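Local coordinates for lipoprotein (Mycoplasma mycoides subsp. capri, PDB 7ADK) that probably acts as a surface-bound peptidase of the chymotrypsin-like PA clan, a mycoplasma family associated with cleavage of host immunoglobulins, at residues B[267-272]-B[663-668]; B[633-638]-B[750-755]; B[258-263]-B[668-673]. All blocks are in the same frame, centred on the assembly; numbering follows the deposited sequence.

Contact 1 (B[267-272]-B[663-668]); sequences SVVDSL and SLWINS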
loop_
_atom_site.group_PDB
_atom_site.type_symbol
_atom_site.label_atom_id
_atom_site.label_comp_id
_atom_site.label_asym_id
_atom_site.label_seq_id
_atom_site.Cartn_x
_atom_site.Cartn_y
_atom_site.Cartn_z
ATOM N N SER B 267 13.334 -1.524 -6.191
ATOM C CA SER B 267 12.780 -2.855 -5.854
ATOM C C SER B 267 11.264 -2.998 -5.576
ATOM O O SER B 267 10.540 -2.045 -5.291
ATOM C CB SER B 267 13.572 -3.374 -4.653
ATOM O OG SER B 267 13.048 -4.550 -4.099
ATOM N N VAL B 268 10.786 -4.251 -5.552
ATOM C CA VAL B 268 9.605 -4.702 -4.782
ATOM C C VAL B 268 9.718 -4.380 -3.277
ATOM O O VAL B 268 10.745 -3.872 -2.837
ATOM C CB VAL B 268 9.238 -6.151 -5.190
ATOM C CG1 VAL B 268 10.177 -7.203 -4.641
ATOM C CG2 VAL B 268 7.812 -6.568 -4.839
ATOM N N VAL B 269 8.652 -4.579 -2.489
ATOM C CA VAL B 269 8.466 -3.846 -1.223
ATOM C C VAL B 269 7.887 -4.575 0.003
ATOM O O VAL B 269 8.126 -4.139 1.120
ATOM C CB VAL B 269 7.594 -2.632 -1.520
ATOM C CG1 VAL B 269 6.164 -3.040 -1.834
ATOM C CG2 VAL B 269 7.535 -1.675 -0.346
ATOM N N ASP B 270 7.079 -5.622 -0.140
ATOM C CA ASP B 270 6.428 -6.285 1.012
ATOM C C ASP B 270 6.578 -7.810 0.925
ATOM O O ASP B 270 6.003 -8.523 1.729
ATOM C CB ASP B 270 4.936 -5.896 1.156
ATOM C CG ASP B 270 4.535 -4.427 1.418
ATOM O OD1 ASP B 270 5.135 -3.758 2.284
ATOM O OD2 ASP B 270 3.543 -3.968 0.801
ATOM N N SER B 271 7.315 -8.314 -0.067
ATOM C CA SER B 271 7.361 -9.721 -0.471
ATOM C C SER B 271 8.747 -10.322 -0.237
ATOM O O SER B 271 9.735 -9.609 -0.323
ATOM C CB SER B 271 6.963 -9.835 -1.941
ATOM O OG SER B 271 6.807 -11.189 -2.279
ATOM N N LEU B 272 8.829 -11.616 0.075
ATOM C CA LEU B 272 10.078 -12.363 0.287
ATOM C C LEU B 272 10.326 -13.353 -0.858
ATOM O O LEU B 272 9.540 -14.269 -1.048
ATOM C CB LEU B 272 9.998 -13.171 1.594
ATOM C CG LEU B 272 9.648 -12.381 2.856
ATOM C CD1 LEU B 272 9.586 -13.335 4.045
ATOM C CD2 LEU B 272 10.637 -11.256 3.108
ATOM N N SER B 663 7.784 0.328 5.216
ATOM C CA SER B 663 7.740 -0.805 4.273
ATOM C C SER B 663 8.932 -1.755 4.469
ATOM O O SER B 663 9.973 -1.311 4.924
ATOM C CB SER B 663 7.788 -0.294 2.836
ATOM O OG SER B 663 6.786 0.656 2.574
ATOM N N LEU B 664 8.835 -3.036 4.100
ATOM C CA LEU B 664 9.936 -4.019 4.117
ATOM C C LEU B 664 10.624 -4.115 2.743
ATOM O O LEU B 664 10.494 -5.109 2.033
ATOM C CB LEU B 664 9.391 -5.373 4.607
ATOM C CG LEU B 664 10.447 -6.499 4.730
ATOM C CD1 LEU B 664 11.158 -6.483 6.068
ATOM C CD2 LEU B 664 9.778 -7.851 4.583
ATOM N N TRP B 665 11.339 -3.063 2.343
ATOM C CA TRP B 665 11.988 -2.967 1.026
ATOM C C TRP B 665 13.087 -4.030 0.821
ATOM O O TRP B 665 13.689 -4.545 1.753
ATOM C CB TRP B 665 12.493 -1.540 0.776
ATOM C CG TRP B 665 12.345 -0.985 -0.613
ATOM C CD1 TRP B 665 13.245 -1.080 -1.613
ATOM C CD2 TRP B 665 11.239 -0.213 -1.175
ATOM N NE1 TRP B 665 12.765 -0.451 -2.735
ATOM C CE2 TRP B 665 11.519 0.065 -2.537
ATOM C CE3 TRP B 665 10.038 0.312 -0.668
ATOM C CZ2 TRP B 665 10.630 0.729 -3.375
ATOM C CZ3 TRP B 665 9.137 1.001 -1.495
ATOM C CH2 TRP B 665 9.415 1.185 -2.852
ATOM N N ILE B 666 13.293 -4.397 -0.432
ATOM C CA ILE B 666 14.024 -5.571 -0.919
ATOM C C ILE B 666 14.918 -5.155 -2.091
ATOM O O ILE B 666 15.187 -3.982 -2.288
ATOM C CB ILE B 666 13.028 -6.774 -1.081
ATOM C CG1 ILE B 666 13.553 -8.088 -1.710
ATOM C CG2 ILE B 666 11.653 -6.430 -1.651
ATOM C CD1 ILE B 666 12.592 -9.281 -1.621
ATOM N N ASN B 667 15.415 -6.116 -2.843
ATOM C CA ASN B 667 16.281 -6.027 -4.004
ATOM C C ASN B 667 15.776 -7.087 -4.983
ATOM O O ASN B 667 16.169 -8.254 -4.883
ATOM C CB ASN B 667 17.677 -6.333 -3.472
ATOM C CG ASN B 667 18.748 -6.322 -4.525
ATOM O OD1 ASN B 667 18.749 -5.506 -5.430
ATOM N ND2 ASN B 667 19.747 -7.166 -4.403
ATOM N N SER B 668 14.730 -6.772 -5.742
ATOM C CA SER B 668 14.038 -7.712 -6.634
ATOM C C SER B 668 13.130 -7.034 -7.648
ATOM O O SER B 668 12.704 -5.896 -7.466
ATOM C CB SER B 668 13.186 -8.692 -5.833
ATOM O OG SER B 668 14.002 -9.723 -5.367
#

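Contact 2 (B[633-638]-B[750-755]); sequences YIVGYP and RFYAPA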
loop_
_atom_site.group_PDB
_atom_site.type_symbol
_atom_site.label_atom_id
_atom_site.label_comp_id
_atom_site.label_asym_id
_atom_site.label_seq_id
_atom_site.Cartn_x
_atom_site.Cartn_y
_atom_site.Cartn_z
ATOM N N TYR B 633 19.810 -7.744 -0.127
ATOM C CA TYR B 633 19.433 -6.664 0.762
ATOM C C TYR B 633 17.918 -6.569 1.008
ATOM O O TYR B 633 17.314 -5.544 0.723
ATOM C CB TYR B 633 20.167 -5.326 0.446
ATOM C CG TYR B 633 20.566 -5.013 -0.967
ATOM C CD1 TYR B 633 21.768 -5.489 -1.498
ATOM C CD2 TYR B 633 19.751 -4.191 -1.738
ATOM C CE1 TYR B 633 22.108 -5.216 -2.835
ATOM C CE2 TYR B 633 20.037 -4.019 -3.095
ATOM C CZ TYR B 633 21.190 -4.572 -3.669
ATOM O OH TYR B 633 21.337 -4.608 -5.026
ATOM N N ILE B 634 17.285 -7.627 1.565
ATOM C CA ILE B 634 16.065 -7.417 2.388
ATOM C C ILE B 634 16.564 -6.852 3.680
ATOM O O ILE B 634 16.782 -7.523 4.676
ATOM C CB ILE B 634 15.146 -8.609 2.720
ATOM C CG1 ILE B 634 14.618 -9.191 1.423
ATOM C CG2 ILE B 634 13.935 -8.129 3.559
ATOM C CD1 ILE B 634 13.553 -10.270 1.626
ATOM N N VAL B 635 16.797 -5.579 3.586
ATOM C CA VAL B 635 17.264 -4.720 4.638
ATOM C C VAL B 635 16.693 -3.371 4.333
ATOM O O VAL B 635 16.256 -3.089 3.217
ATOM C CB VAL B 635 18.791 -4.636 4.714
ATOM C CG1 VAL B 635 19.447 -5.900 5.261
ATOM C CG2 VAL B 635 19.374 -4.410 3.341
ATOM N N GLY B 636 16.703 -2.521 5.337
ATOM C CA GLY B 636 16.116 -1.215 5.199
ATOM C C GLY B 636 14.607 -1.273 5.279
ATOM O O GLY B 636 13.931 -2.093 4.664
ATOM N N TYR B 637 14.085 -0.318 6.021
ATOM C CA TYR B 637 12.677 -0.005 6.045
ATOM C C TYR B 637 12.541 1.475 5.690
ATOM O O TYR B 637 12.749 2.332 6.550
ATOM C CB TYR B 637 12.098 -0.377 7.410
ATOM C CG TYR B 637 12.272 -1.822 7.838
ATOM C CD1 TYR B 637 13.467 -2.237 8.455
ATOM C CD2 TYR B 637 11.187 -2.709 7.766
ATOM C CE1 TYR B 637 13.562 -3.509 9.047
ATOM C CE2 TYR B 637 11.277 -3.976 8.366
ATOM C CZ TYR B 637 12.455 -4.374 9.027
ATOM O OH TYR B 637 12.491 -5.553 9.696
ATOM N N PRO B 638 12.275 1.839 4.435
ATOM C CA PRO B 638 11.939 3.210 4.109
ATOM C C PRO B 638 10.566 3.566 4.682
ATOM O O PRO B 638 9.717 2.699 4.869
ATOM C CB PRO B 638 11.999 3.284 2.592
ATOM C CG PRO B 638 11.674 1.868 2.142
ATOM C CD PRO B 638 12.184 0.984 3.269
ATOM N N ARG B 750 21.987 -2.819 -7.800
ATOM C CA ARG B 750 21.199 -2.743 -9.050
ATOM C C ARG B 750 19.803 -2.118 -8.927
ATOM O O ARG B 750 19.530 -1.138 -9.613
ATOM C CB ARG B 750 21.123 -4.137 -9.688
ATOM C CG ARG B 750 20.358 -4.192 -11.010
ATOM C CD ARG B 750 20.275 -5.627 -11.516
ATOM N NE ARG B 750 19.589 -5.701 -12.804
ATOM C CZ ARG B 750 19.063 -6.761 -13.373
ATOM N NH1 ARG B 750 19.162 -7.954 -12.879
ATOM N NH2 ARG B 750 18.410 -6.633 -14.476
ATOM N N PHE B 751 18.919 -2.714 -8.127
ATOM C CA PHE B 751 17.499 -2.357 -8.042
ATOM C C PHE B 751 17.181 -1.743 -6.675
ATOM O O PHE B 751 16.402 -2.306 -5.917
ATOM C CB PHE B 751 16.623 -3.602 -8.322
ATOM C CG PHE B 751 16.525 -4.150 -9.740
ATOM C CD1 PHE B 751 16.522 -3.300 -10.864
ATOM C CD2 PHE B 751 16.287 -5.524 -9.918
ATOM C CE1 PHE B 751 16.281 -3.821 -12.145
ATOM C CE2 PHE B 751 16.058 -6.045 -11.200
ATOM C CZ PHE B 751 16.036 -5.190 -12.313
ATOM N N TYR B 752 17.786 -0.614 -6.295
ATOM C CA TYR B 752 17.699 -0.156 -4.899
ATOM C C TYR B 752 17.826 1.353 -4.695
ATOM O O TYR B 752 18.865 1.875 -4.290
ATOM C CB TYR B 752 18.723 -0.927 -4.073
ATOM C CG TYR B 752 18.418 -1.075 -2.592
ATOM C CD1 TYR B 752 17.241 -1.707 -2.156
ATOM C CD2 TYR B 752 19.333 -0.611 -1.642
ATOM C CE1 TYR B 752 16.962 -1.828 -0.781
ATOM C CE2 TYR B 752 19.061 -0.723 -0.272
ATOM C CZ TYR B 752 17.871 -1.322 0.163
ATOM O OH TYR B 752 17.617 -1.364 1.489
ATOM N N ALA B 753 16.721 2.062 -4.906
ATOM C CA ALA B 753 16.568 3.452 -4.504
ATOM C C ALA B 753 15.375 3.650 -3.535
ATOM O O ALA B 753 14.395 4.311 -3.872
ATOM C CB ALA B 753 16.530 4.302 -5.770
ATOM N N PRO B 754 15.413 3.062 -2.324
ATOM C CA PRO B 754 14.394 3.244 -1.293
ATOM C C PRO B 754 14.431 4.658 -0.689
ATOM O O PRO B 754 15.213 4.976 0.207
ATOM C CB PRO B 754 14.691 2.165 -0.253
ATOM C CG PRO B 754 16.192 1.977 -0.361
ATOM C CD PRO B 754 16.412 2.118 -1.855
ATOM N N ALA B 755 13.537 5.516 -1.152
ATOM C CA ALA B 755 13.409 6.891 -0.689
ATOM C C ALA B 755 13.033 7.010 0.801
ATOM O O ALA B 755 12.217 6.241 1.303
ATOM C CB ALA B 755 12.379 7.592 -1.571
#

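Contact 3 (B[258-263]-B[668-673]); sequences EGAEIG and SEYKFY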
loop_
_atom_site.group_PDB
_atom_site.type_symbol
_atom_site.label_atom_id
_atom_site.label_comp_id
_atom_site.label_asym_id
_atom_site.label_seq_id
_atom_site.Cartn_x
_atom_site.Cartn_y
_atom_site.Cartn_z
ATOM N N GLU B 258 13.404 -4.966 -18.611
ATOM C CA GLU B 258 12.102 -5.480 -18.168
ATOM C C GLU B 258 10.972 -5.237 -19.171
ATOM O O GLU B 258 9.983 -5.973 -19.165
ATOM C CB GLU B 258 11.748 -4.867 -16.799
ATOM C CG GLU B 258 12.673 -5.311 -15.657
ATOM C CD GLU B 258 12.797 -6.836 -15.521
ATOM O OE1 GLU B 258 11.822 -7.556 -15.836
ATOM O OE2 GLU B 258 13.861 -7.333 -15.102
ATOM N N GLY B 259 11.136 -4.250 -20.055
ATOM C CA GLY B 259 10.316 -4.064 -21.254
ATOM C C GLY B 259 8.933 -3.452 -21.016
ATOM O O GLY B 259 8.060 -3.588 -21.871
ATOM N N ALA B 260 8.712 -2.800 -19.873
ATOM C CA ALA B 260 7.473 -2.088 -19.586
ATOM C C ALA B 260 7.673 -0.912 -18.613
ATOM O O ALA B 260 7.681 0.238 -19.041
ATOM C CB ALA B 260 6.407 -3.085 -19.113
ATOM N N GLU B 261 7.819 -1.164 -17.310
ATOM C CA GLU B 261 7.668 -0.141 -16.260
ATOM C C GLU B 261 9.001 0.260 -15.608
ATOM O O GLU B 261 9.204 0.090 -14.414
ATOM C CB GLU B 261 6.563 -0.541 -15.260
ATOM C CG GLU B 261 5.194 -0.699 -15.946
ATOM C CD GLU B 261 4.034 -0.653 -14.940
ATOM O OE1 GLU B 261 3.249 0.320 -14.943
ATOM O OE2 GLU B 261 3.902 -1.568 -14.094
ATOM N N ILE B 262 9.911 0.828 -16.399
ATOM C CA ILE B 262 11.268 1.273 -16.011
ATOM C C ILE B 262 11.281 2.183 -14.764
ATOM O O ILE B 262 12.146 2.039 -13.905
ATOM C CB ILE B 262 11.928 1.921 -17.256
ATOM C CG1 ILE B 262 12.442 0.835 -18.225
ATOM C CG2 ILE B 262 13.076 2.866 -16.910
ATOM C CD1 ILE B 262 12.589 1.306 -19.673
ATOM N N GLY B 263 10.287 3.054 -14.583
ATOM C CA GLY B 263 10.100 3.870 -13.375
ATOM C C GLY B 263 9.871 3.088 -12.072
ATOM O O GLY B 263 9.853 3.669 -10.997
ATOM N N SER B 668 14.730 -6.772 -5.742
ATOM C CA SER B 668 14.038 -7.712 -6.634
ATOM C C SER B 668 13.130 -7.034 -7.648
ATOM O O SER B 668 12.704 -5.896 -7.466
ATOM C CB SER B 668 13.186 -8.692 -5.833
ATOM O OG SER B 668 14.002 -9.723 -5.367
ATOM N N GLU B 669 12.787 -7.802 -8.681
ATOM C CA GLU B 669 11.824 -7.463 -9.722
ATOM C C GLU B 669 10.497 -6.950 -9.139
ATOM O O GLU B 669 9.855 -7.623 -8.337
ATOM C CB GLU B 669 11.494 -8.697 -10.581
ATOM C CG GLU B 669 12.660 -9.492 -11.148
ATOM C CD GLU B 669 12.222 -10.687 -12.018
ATOM O OE1 GLU B 669 11.049 -10.821 -12.403
ATOM O OE2 GLU B 669 13.084 -11.519 -12.344
ATOM N N TYR B 670 9.998 -5.816 -9.627
ATOM C CA TYR B 670 8.678 -5.294 -9.267
ATOM C C TYR B 670 7.527 -6.260 -9.622
ATOM O O TYR B 670 6.403 -6.110 -9.141
ATOM C CB TYR B 670 8.500 -3.922 -9.936
ATOM C CG TYR B 670 8.401 -3.913 -11.448
ATOM C CD1 TYR B 670 7.192 -4.281 -12.061
ATOM C CD2 TYR B 670 9.490 -3.507 -12.236
ATOM C CE1 TYR B 670 7.080 -4.272 -13.458
ATOM C CE2 TYR B 670 9.379 -3.483 -13.637
ATOM C CZ TYR B 670 8.174 -3.874 -14.250
ATOM O OH TYR B 670 8.051 -3.878 -15.603
ATOM N N LYS B 671 7.793 -7.266 -10.457
ATOM C CA LYS B 671 6.853 -8.285 -10.934
ATOM C C LYS B 671 6.440 -9.303 -9.877
ATOM O O LYS B 671 5.436 -9.974 -10.070
ATOM C CB LYS B 671 7.469 -8.989 -12.154
ATOM C CG LYS B 671 7.587 -8.020 -13.339
ATOM C CD LYS B 671 8.300 -8.636 -14.541
ATOM C CE LYS B 671 8.370 -7.607 -15.673
ATOM N NZ LYS B 671 9.281 -8.029 -16.755
ATOM N N PHE B 672 7.149 -9.415 -8.758
ATOM C CA PHE B 672 6.863 -10.399 -7.710
ATOM C C PHE B 672 5.704 -10.035 -6.767
ATOM O O PHE B 672 5.275 -10.897 -6.008
ATOM C CB PHE B 672 8.140 -10.623 -6.886
ATOM C CG PHE B 672 9.327 -11.313 -7.544
ATOM C CD1 PHE B 672 9.208 -12.026 -8.751
ATOM C CD2 PHE B 672 10.572 -11.273 -6.890
ATOM C CE1 PHE B 672 10.329 -12.655 -9.309
ATOM C CE2 PHE B 672 11.698 -11.892 -7.456
ATOM C CZ PHE B 672 11.577 -12.573 -8.672
ATOM N N TYR B 673 5.173 -8.805 -6.784
ATOM C CA TYR B 673 4.526 -8.188 -5.615
ATOM C C TYR B 673 3.437 -8.993 -4.883
ATOM O O TYR B 673 3.564 -9.243 -3.687
ATOM C CB TYR B 673 4.013 -6.788 -5.978
ATOM C CG TYR B 673 3.435 -6.038 -4.786
ATOM C CD1 TYR B 673 4.230 -5.856 -3.644
ATOM C CD2 TYR B 673 2.107 -5.570 -4.780
ATOM C CE1 TYR B 673 3.704 -5.250 -2.499
ATOM C CE2 TYR B 673 1.577 -4.962 -3.624
ATOM C CZ TYR B 673 2.379 -4.801 -2.479
ATOM O OH TYR B 673 1.911 -4.169 -1.371
#

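Contact 1 (B[267-272]-B[663-668])
The irregular loops 267-272 and 663-668 interlock, the first leading from helix 220-226 to strand 289-293, the second lying between helices 651-655 and 688-691. The indole of Trp665 offers a flat floor. Val269 lies over one of its faces, with CB 4.2 Å from the centroid of the Trp665 six-membered ring and 24° off the normal, a CH-pi contact. Its CG1 takes the crowded position between the backbone N and the carbonyl carbon (chi1 70°), which leaves CG2 anti to N and over the CE3-CZ3 rim, touching CB of Ser663 too. Val268 O sits above the same face, and Ser267 CB packs at the NE1 side of the indole. A beta-branched residue suits this place as a short, rigid bump against a flat ring.

Next along, Val268 and Ile666 run side by side: Val268 CG1 settles between Ile666 CG2, at 3.4 Å, and Ser668 CB, while Ile666 CG2 lies against Val268 O. Ile666 CD1 extends to Ser271 O, and Leu272 and Leu664 cross at about a right angle through their CD2 methyls. Val268 N donates to Ser668 O across 3.2 Å, fairly straight at 162°, from above the carbonyl plane; a weak bond from Ser668 N to Ser267 OG, whose position is less certain, may accompany it.

Asp270 OD2 bonds to Tyr673 OH, Ser663 OG to Asp643. The chemistry is thus apolar side chains packed against one another and against backbone, with one good backbone hydrogen bond; several buried polar groups are satisfied by neighbouring loops and others, such as Ser668 OG on Asn667 O, within their own.

Contact 2 (B[633-638]-B[750-755])
An inverse gamma turn centred on Ile634 shapes the loop 633-638, which packs against 750-755, the connection from strand 737-747 to strand 761-765 in this probable PA-clan peptidase. Aromatic packing dominates. Tyr633 turns an edge to the face of Tyr752, with centroids 4.6 Å apart and planes at 59°, so that Tyr633 CD2 stands over the centre of the Tyr752 ring. Pro754 CD lies over the centre of the opposite face, and the flat ring is held between the two. Tyr752 also makes an edge-to-face pair with Tyr774.

The apolar pair is smaller: the prolines cross obliquely, CG of Pro638 3.9 Å from CB of Pro754, rings already restricted in shape, which lose little freedom on packing. Pro638 CB also touches Ala755 O.

The polar link across the contact is the Tyr752 hydroxyl, suited to a buried site because it gives a ring a hydrogen-bonding tip; that of Tyr633 turns instead to Asn667 OD1 in a weak bond. Gly636, at a positive phi of 77° that glycine readily adopts, brings its backbone close beside the hydroxyl of Tyr752. With CG anti to its backbone N (chi1 -154°), Tyr752 reaches across the interface, and its OH donates to Val635 O at 2.8 Å from above the carbonyl plane.

Contact 3 (B[258-263]-B[668-673])
Tyr670 and Lys671, adjacent in the chain, reach across to the loop 258-263 by different routes. CG of Tyr670 takes the crowded position between its backbone N and carbonyl carbon (chi1 67°), which sends the ring outward to meet the other loop with its hydroxyl tip. There Glu261 N donates to Tyr670 OH over 3.2 Å, at an N-H...O angle of 154°. CB atoms of Glu258, Ala260 and Glu261 gather about this oxygen, that of Glu261 at 3.7 Å from Tyr670 OH. A tyrosine suits the spot because one side chain supplies both length and an acceptor.

Lys671 is extended beyond CG and crosses obliquely the side chain of Glu258, which is bent at chi2 (-53°). The bend brings Glu258 OE1 to 2.7 Å from Lys671 NZ, a salt bridge that uses the anti lone pair of the carboxylate oxygen. Lys671 NZ also donates to Glu258 O at 3.2 Å, in the carbonyl plane and on a lone pair, so that one residue grips it twice. Its positive charge probably also eases the proximity of Glu258 and Glu669, whose OE1 atoms are 4.8 Å apart. Glu261 instead turns its carboxylate to Lys264 in a salt bridge.

Glu258 O and Glu669 OE1 also hydrogen-bond to polar side chains of another protein's chain. The arrangement is therefore a salt bridge near the surface, partly shielded, with a lysine ammonium donating to two oxygens of one glutamate and joining two loops at a protein-protein interface.

How the contacts relate
The six segments come in the order 258-263, 267-272, 633-638, 663-668, 668-673 and 750-755. Contacts 1 and 3 fasten the same long loop ahead of strand 289-293 to the same loop between helices 651-655 and 688-691, share Ser668, and have centres about 12 Å apart; Tyr673 of contact 3 packs on Val268 and Val269 of contact 1. Contact 2 crosses both along the chain. Its centre lies about 7 Å from that of contact 1, where Ser663 meets Pro638 backbone to backbone, and about 15 Å from that of contact 3. Together they run from the buried interior to the surface that meets another protein, bringing loops distant in sequence together.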